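Local coordinates for putative PAS/PAC sensor protein (Nakamurella multipartita DSM 44233, PDB 6HMJ) that senses blue light through a flavin-binding light-oxygen-voltage domain and mediates RNA binding and translational regulation, at the interface of chains A and B. Residues are numbered along the deposited sequence; one frame, centred on the assembly and turned at random. Chains: chain A/B, Putative PAS/PAC sensor protein.

Contact 1: the interface of chains A and B. Residues chain A 222-225; chain B 239-240, 243, 263.
A:Pro224 packs in the angle between two side chains of B helix 234-244, B:Arg240 and B:His243, which lie one helical turn apart. On the arginine side the ring carbon CG of A:Pro224 stands over the centre of the guanidinium face, 3.4 Å from CZ of B:Arg240. CD of the proline also lies over this face, so the flat cation rests on an aliphatic edge of the ring. The arginine chain gets there by folding: it bends at chi2 and chi3 (72° and 66°), which turns the guanidinium back over the proline.

The imidazole of B:His243 meets another side of A:Pro224, roughly at right angles to the direction of the guanidinium. Here CA of the proline lies over the histidine ring, 3.8 Å from its centroid and displaced toward the rim near ND1 and CE1, a CH-pi contact. CB of A:Pro224 approaches CG of the imidazole at 3.8 Å. The histidine reaches the segment with its CG anti to the backbone N (chi1 -165°), and NE2 lies 3.4 Å from the carbonyl O of A:Leu222, which sits well off the ring's outward direction and is not counted as bonded.

Further along, the methyl CG2 of B:Thr239 lies 4.0 Å from the carbonyl O of A:Thr225. This segment of A, an extended loop, probably helps hold the two light-sensing halves together. B:Tyr263 meets the same carbonyl edge-on: O of A:Thr225 lies in the plane of the phenol ring, 3.4 Å from CE1.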
loop_
_atom_site.group_PDB
_atom_site.type_symbol
_atom_site.label_atom_id
_atom_site.label_comp_id
_atom_site.label_asym_id
_atom_site.label_seq_id
_atom_site.Cartn_x
_atom_site.Cartn_y
_atom_site.Cartn_z
ATOM N N LEU A 222 10.441 -18.523 41.120
ATOM C CA LEU A 222 11.351 -18.621 42.260
ATOM C C LEU A 222 10.983 -17.509 43.238
ATOM O O LEU A 222 10.451 -16.474 42.813
ATOM C CB LEU A 222 12.803 -18.512 41.792
ATOM C CG LEU A 222 13.914 -19.149 42.633
ATOM C CD1 LEU A 222 13.671 -20.635 42.860
ATOM C CD2 LEU A 222 15.264 -18.935 41.963
ATOM N N PRO A 223 11.236 -17.658 44.542
ATOM C CA PRO A 223 10.768 -16.648 45.488
ATOM C C PRO A 223 11.532 -15.332 45.313
ATOM O O PRO A 223 12.691 -15.336 44.883
ATOM C CB PRO A 223 11.048 -17.279 46.863
ATOM C CG PRO A 223 11.317 -18.721 46.601
ATOM C CD PRO A 223 11.883 -18.793 45.227
ATOM N N PRO A 224 10.900 -14.208 45.638
ATOM C CA PRO A 224 11.612 -12.925 45.552
ATOM C C PRO A 224 12.724 -12.788 46.579
ATOM O O PRO A 224 12.634 -13.281 47.705
ATOM C CB PRO A 224 10.508 -11.888 45.807
ATOM C CG PRO A 224 9.242 -12.585 45.508
ATOM C CD PRO A 224 9.461 -14.019 45.870
ATOM N N THR A 225 13.787 -12.102 46.166
ATOM C CA THR A 225 14.850 -11.665 47.057
ATOM C C THR A 225 15.163 -10.207 46.748
ATOM O O THR A 225 14.822 -9.691 45.681
ATOM C CB THR A 225 16.130 -12.506 46.919
ATOM O OG1 THR A 225 16.759 -12.225 45.663
ATOM C CG2 THR A 225 15.822 -13.991 47.014
ATOM N N THR B 239 9.705 -5.077 47.616
ATOM C CA THR B 239 10.535 -6.163 47.106
ATOM C C THR B 239 9.792 -6.973 46.053
ATOM O O THR B 239 10.328 -7.261 44.977
ATOM C CB THR B 239 10.977 -7.065 48.260
ATOM O OG1 THR B 239 11.804 -6.321 49.163
ATOM C CG2 THR B 239 11.735 -8.277 47.741
ATOM N N ARG B 240 8.549 -7.354 46.350
ATOM C CA ARG B 240 7.745 -8.092 45.381
ATOM C C ARG B 240 7.510 -7.271 44.120
ATOM O O ARG B 240 7.488 -7.818 43.011
ATOM C CB ARG B 240 6.422 -8.510 46.029
ATOM C CG ARG B 240 5.380 -9.090 45.085
ATOM C CD ARG B 240 5.769 -10.483 44.611
ATOM N NE ARG B 240 5.771 -11.465 45.691
ATOM C CZ ARG B 240 5.853 -12.781 45.507
ATOM N NH1 ARG B 240 5.930 -13.280 44.280
ATOM N NH2 ARG B 240 5.852 -13.599 46.552
ATOM N N HIS B 243 10.449 -7.481 41.807
ATOM C CA HIS B 243 10.561 -8.829 41.262
ATOM C C HIS B 243 9.649 -9.024 40.059
ATOM O O HIS B 243 10.066 -9.584 39.039
ATOM C CB HIS B 243 10.216 -9.850 42.350
ATOM C CG HIS B 243 10.623 -11.252 42.024
ATOM N ND1 HIS B 243 11.904 -11.725 42.219
ATOM C CD2 HIS B 243 9.911 -12.286 41.519
ATOM C CE1 HIS B 243 11.962 -12.991 41.846
ATOM N NE2 HIS B 243 10.767 -13.355 41.417
ATOM N N TYR B 263 21.693 -5.763 42.757
ATOM C CA TYR B 263 20.355 -6.277 42.502
ATOM C C TYR B 263 20.092 -6.324 41.003
ATOM O O TYR B 263 20.509 -5.430 40.262
ATOM C CB TYR B 263 19.291 -5.418 43.195
ATOM C CG TYR B 263 17.878 -5.888 42.948
ATOM C CD1 TYR B 263 17.354 -6.967 43.647
ATOM C CD2 TYR B 263 17.065 -5.250 42.021
ATOM C CE1 TYR B 263 16.063 -7.402 43.429
ATOM C CE2 TYR B 263 15.768 -5.677 41.793
ATOM C CZ TYR B 263 15.273 -6.754 42.500
ATOM O OH TYR B 263 13.985 -7.181 42.277
#

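Contact 2: the interface of chains A and B. Residues chain A 251, 262, 333, 341-342; chain B 229-230, 233, 236-237.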
loop_
_atom_site.group_PDB
_atom_site.type_symbol
_atom_site.label_atom_id
_atom_site.label_comp_id
_atom_site.label_asym_id
_atom_site.label_seq_id
_atom_site.Cartn_x
_atom_site.Cartn_y
_atom_site.Cartn_z
ATOM N N VAL A 251 -0.742 -0.502 44.115
ATOM C CA VAL A 251 -0.934 -1.350 45.286
ATOM C C VAL A 251 -2.317 -1.075 45.859
ATOM O O VAL A 251 -2.718 0.087 45.999
ATOM C CB VAL A 251 0.148 -1.116 46.357
ATOM C CG1 VAL A 251 -0.040 -2.086 47.517
ATOM C CG2 VAL A 251 1.541 -1.256 45.754
ATOM N N VAL A 262 -3.752 2.231 47.445
ATOM C CA VAL A 262 -2.880 2.899 48.405
ATOM C C VAL A 262 -1.555 3.331 47.795
ATOM O O VAL A 262 -0.779 4.021 48.472
ATOM C CB VAL A 262 -2.633 2.024 49.653
ATOM C CG1 VAL A 262 -3.942 1.769 50.379
ATOM C CG2 VAL A 262 -1.984 0.704 49.274
ATOM N N VAL A 333 0.444 -10.164 48.122
ATOM C CA VAL A 333 1.507 -9.924 49.094
ATOM C C VAL A 333 1.007 -10.426 50.441
ATOM O O VAL A 333 -0.026 -9.959 50.935
ATOM C CB VAL A 333 1.894 -8.439 49.168
ATOM C CG1 VAL A 333 3.027 -8.239 50.157
ATOM C CG2 VAL A 333 2.266 -7.912 47.788
ATOM N N THR A 341 -2.452 -9.227 52.702
ATOM C CA THR A 341 -2.828 -7.889 53.137
ATOM C C THR A 341 -2.923 -6.893 51.988
ATOM O O THR A 341 -3.754 -5.983 52.050
ATOM C CB THR A 341 -1.845 -7.380 54.200
ATOM O OG1 THR A 341 -0.589 -7.054 53.599
ATOM C CG2 THR A 341 -1.618 -8.429 55.267
ATOM N N HIS A 342 -2.115 -7.047 50.937
ATOM C CA HIS A 342 -2.179 -6.173 49.773
ATOM C C HIS A 342 -2.139 -6.999 48.489
ATOM O O HIS A 342 -1.914 -8.213 48.501
ATOM C CB HIS A 342 -1.029 -5.150 49.739
ATOM C CG HIS A 342 -1.050 -4.165 50.865
ATOM N ND1 HIS A 342 -0.716 -4.502 52.158
ATOM C CD2 HIS A 342 -1.363 -2.846 50.889
ATOM C CE1 HIS A 342 -0.816 -3.435 52.930
ATOM N NE2 HIS A 342 -1.209 -2.417 52.184
ATOM N N ILE B 229 0.366 3.100 53.335
ATOM C CA ILE B 229 0.965 1.775 53.459
ATOM C C ILE B 229 1.663 1.715 54.810
ATOM O O ILE B 229 2.477 2.594 55.110
ATOM C CB ILE B 229 1.960 1.487 52.320
ATOM C CG1 ILE B 229 1.216 1.415 50.985
ATOM C CG2 ILE B 229 2.707 0.188 52.587
ATOM C CD1 ILE B 229 2.115 1.340 49.776
ATOM N N PRO B 230 1.373 0.724 55.653
ATOM C CA PRO B 230 2.101 0.616 56.922
ATOM C C PRO B 230 3.597 0.479 56.693
ATOM O O PRO B 230 4.047 -0.268 55.822
ATOM C CB PRO B 230 1.506 -0.641 57.568
ATOM C CG PRO B 230 0.136 -0.736 56.992
ATOM C CD PRO B 230 0.258 -0.240 55.578
ATOM N N LEU B 233 4.985 -3.012 56.491
ATOM C CA LEU B 233 4.647 -3.857 55.357
ATOM C C LEU B 233 5.291 -3.404 54.052
ATOM O O LEU B 233 5.223 -4.140 53.059
ATOM C CB LEU B 233 3.124 -3.868 55.170
ATOM C CG LEU B 233 2.292 -4.564 56.250
ATOM C CD1 LEU B 233 0.803 -4.424 55.933
ATOM C CD2 LEU B 233 2.684 -6.017 56.446
ATOM N N GLY B 236 8.325 -5.719 52.128
ATOM C CA GLY B 236 7.845 -6.888 51.414
ATOM C C GLY B 236 7.077 -6.509 50.162
ATOM O O GLY B 236 7.182 -7.178 49.130
ATOM N N ILE B 237 6.290 -5.434 50.239
ATOM C CA ILE B 237 5.526 -4.976 49.083
ATOM C C ILE B 237 6.471 -4.492 47.990
ATOM O O ILE B 237 6.344 -4.870 46.820
ATOM C CB ILE B 237 4.540 -3.871 49.502
ATOM C CG1 ILE B 237 3.433 -4.447 50.386
ATOM C CG2 ILE B 237 3.930 -3.205 48.276
ATOM C CD1 ILE B 237 2.584 -3.388 51.075
#
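The beta-sheet of the light-oxygen-voltage PAS domain of chain A, through strands 250-253, 261-264, 323-334 and 340-346, receives the start of B helix 234-244 and the segment leading into it. A:His342 and B:Ile237 form the middle of the contact. The delta-methyl CD1 of B:Ile237 stands over the centre of the imidazole face, 3.7 Å from the ring centroid, in a CH-pi contact, and the two side chains cross at about a right angle.

The other arms of the isoleucine are used as well. Its CG1 meets CG1 of A:Val333 at 3.8 Å, while the branch methyl CG2 turns to CG2 of A:Val251 at 4.0 Å. With CG1 anti to the carbonyl carbon (chi1 -69°), the long arm runs to the histidine and the short one to A:Val251.

B:Leu233 touches the imidazole with CD1, 3.6 Å from CE1, and the same methyl comes near OG1 of A:Thr341. That hydroxyl and ND1 of A:His342 share a hydrogen bond of 2.9 Å, which probably restrains rotation of the ring and helps keep its face toward the isoleucine. At the far end, CG2 of A:Val262 lies in the plane of the imidazole at its edge and packs 3.7 Å from CG1 of B:Ile229.

Contact 3: the interface of chains A and B. Residues chain A 10, 111, 116, 119; chain B 75, 77, 91.
A:Thr111 and B:Met91 meet tip to tip at the apolar centre, the threonine methyl CG2 3.6 Å from CE of the methionine. The sulfur SD lies alongside at 3.7 Å from the same CG2. B:Met91 runs extended until its last torsion, where a bend (chi3 -60°) turns CE across the threonine methyl, so that CE and SD both lie against it. Beyond this pair, CB of A:Ala10 lies 3.9 Å from the amide nitrogen ND2 of B:Asn77, with B:Val75 on the same strand adding apolar surface.

Farther out, A:Arg116 and B:Asn77 run antiparallel alongside one another, with the guanidinium tilted 56° from the amide plane. CD of the arginine packs 3.7 Å from CG of the asparagine, and NH1 gives a weak, bent hydrogen bond to the amide oxygen OD1 at 3.1 Å. An alanine in place of A:Arg116 would leave that amide oxygen without this donor and is likely to let the asparagine side chain turn more freely. At the rim A:Arg119 crosses B:Asn77 at about a right angle, its NH2 4.1 Å from ND2.

The patch fits the end of A strand 105-112 and the start of A helix 114-149 against the sheet of B, and probably helps join the N-terminal PAS domains as a pair.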
loop_
_atom_site.group_PDB
_atom_site.type_symbol
_atom_site.label_atom_id
_atom_site.label_comp_id
_atom_site.label_asym_id
_atom_site.label_seq_id
_atom_site.Cartn_x
_atom_site.Cartn_y
_atom_site.Cartn_z
ATOM N N ALA A 10 -2.402 2.162 -43.806
ATOM C CA ALA A 10 -3.536 2.198 -44.723
ATOM C C ALA A 10 -3.157 1.610 -46.081
ATOM O O ALA A 10 -2.405 2.220 -46.841
ATOM C CB ALA A 10 -4.040 3.626 -44.884
ATOM N N THR A 111 -10.272 -0.159 -50.081
ATOM C CA THR A 111 -9.454 -0.064 -48.881
ATOM C C THR A 111 -9.511 -1.379 -48.121
ATOM O O THR A 111 -10.589 -1.958 -47.952
ATOM C CB THR A 111 -9.923 1.084 -47.981
ATOM O OG1 THR A 111 -10.059 2.281 -48.757
ATOM C CG2 THR A 111 -8.925 1.324 -46.861
ATOM N N ARG A 116 -6.547 -1.652 -39.809
ATOM C CA ARG A 116 -7.262 -0.713 -38.950
ATOM C C ARG A 116 -8.121 -1.451 -37.929
ATOM O O ARG A 116 -8.176 -1.065 -36.756
ATOM C CB ARG A 116 -8.121 0.215 -39.810
ATOM C CG ARG A 116 -8.936 1.236 -39.040
ATOM C CD ARG A 116 -8.079 2.399 -38.594
ATOM N NE ARG A 116 -8.792 3.270 -37.665
ATOM C CZ ARG A 116 -9.606 4.256 -38.030
ATOM N NH1 ARG A 116 -9.826 4.508 -39.314
ATOM N NH2 ARG A 116 -10.206 4.991 -37.101
ATOM N N ARG A 119 -5.760 -3.080 -35.245
ATOM C CA ARG A 119 -5.179 -2.126 -34.307
ATOM C C ARG A 119 -6.209 -1.664 -33.284
ATOM O O ARG A 119 -5.892 -1.518 -32.097
ATOM C CB ARG A 119 -4.595 -0.932 -35.062
ATOM C CG ARG A 119 -3.279 -1.236 -35.756
ATOM C CD ARG A 119 -2.489 0.033 -36.046
ATOM N NE ARG A 119 -3.353 1.159 -36.398
ATOM C CZ ARG A 119 -3.600 1.574 -37.641
ATOM N NH1 ARG A 119 -3.054 0.963 -38.687
ATOM N NH2 ARG A 119 -4.403 2.613 -37.836
ATOM N N VAL B 75 -5.957 8.341 -48.310
ATOM C CA VAL B 75 -6.820 7.749 -47.295
ATOM C C VAL B 75 -6.282 8.129 -45.923
ATOM O O VAL B 75 -5.083 7.979 -45.659
ATOM C CB VAL B 75 -6.909 6.217 -47.441
ATOM C CG1 VAL B 75 -7.572 5.601 -46.215
ATOM C CG2 VAL B 75 -7.672 5.850 -48.708
ATOM N N ASN B 77 -6.906 7.727 -41.710
ATOM C CA ASN B 77 -7.546 7.082 -40.570
ATOM C C ASN B 77 -7.658 8.089 -39.434
ATOM O O ASN B 77 -6.684 8.775 -39.108
ATOM C CB ASN B 77 -6.751 5.855 -40.127
ATOM C CG ASN B 77 -6.805 4.729 -41.139
ATOM O OD1 ASN B 77 -7.865 4.415 -41.677
ATOM N ND2 ASN B 77 -5.660 4.113 -41.400
ATOM N N MET B 91 -12.974 6.844 -41.455
ATOM C CA MET B 91 -12.011 6.898 -42.542
ATOM C C MET B 91 -12.448 7.968 -43.528
ATOM O O MET B 91 -13.644 8.187 -43.740
ATOM C CB MET B 91 -11.921 5.530 -43.233
ATOM C CG MET B 91 -11.192 5.514 -44.560
ATOM S SD MET B 91 -10.998 3.836 -45.203
ATOM C CE MET B 91 -10.062 3.051 -43.890
#

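Contact 1 and contact 2 are neighbours, with the centres of their C-alpha atoms about 15 Å apart, and both draw on B helix 234-244, which meets a loop of A in contact 1 and the A sheet in contact 2. Strand 261-264 also serves in both, from B in the first and from A in the second. Contact 3 stands about 90 Å from contact 1 and 94 Å from contact 2, near the start of the long helix 114-149. The two-fold dimer is therefore joined at both ends of an elongated body; the structure alone does not show how light alters these contacts.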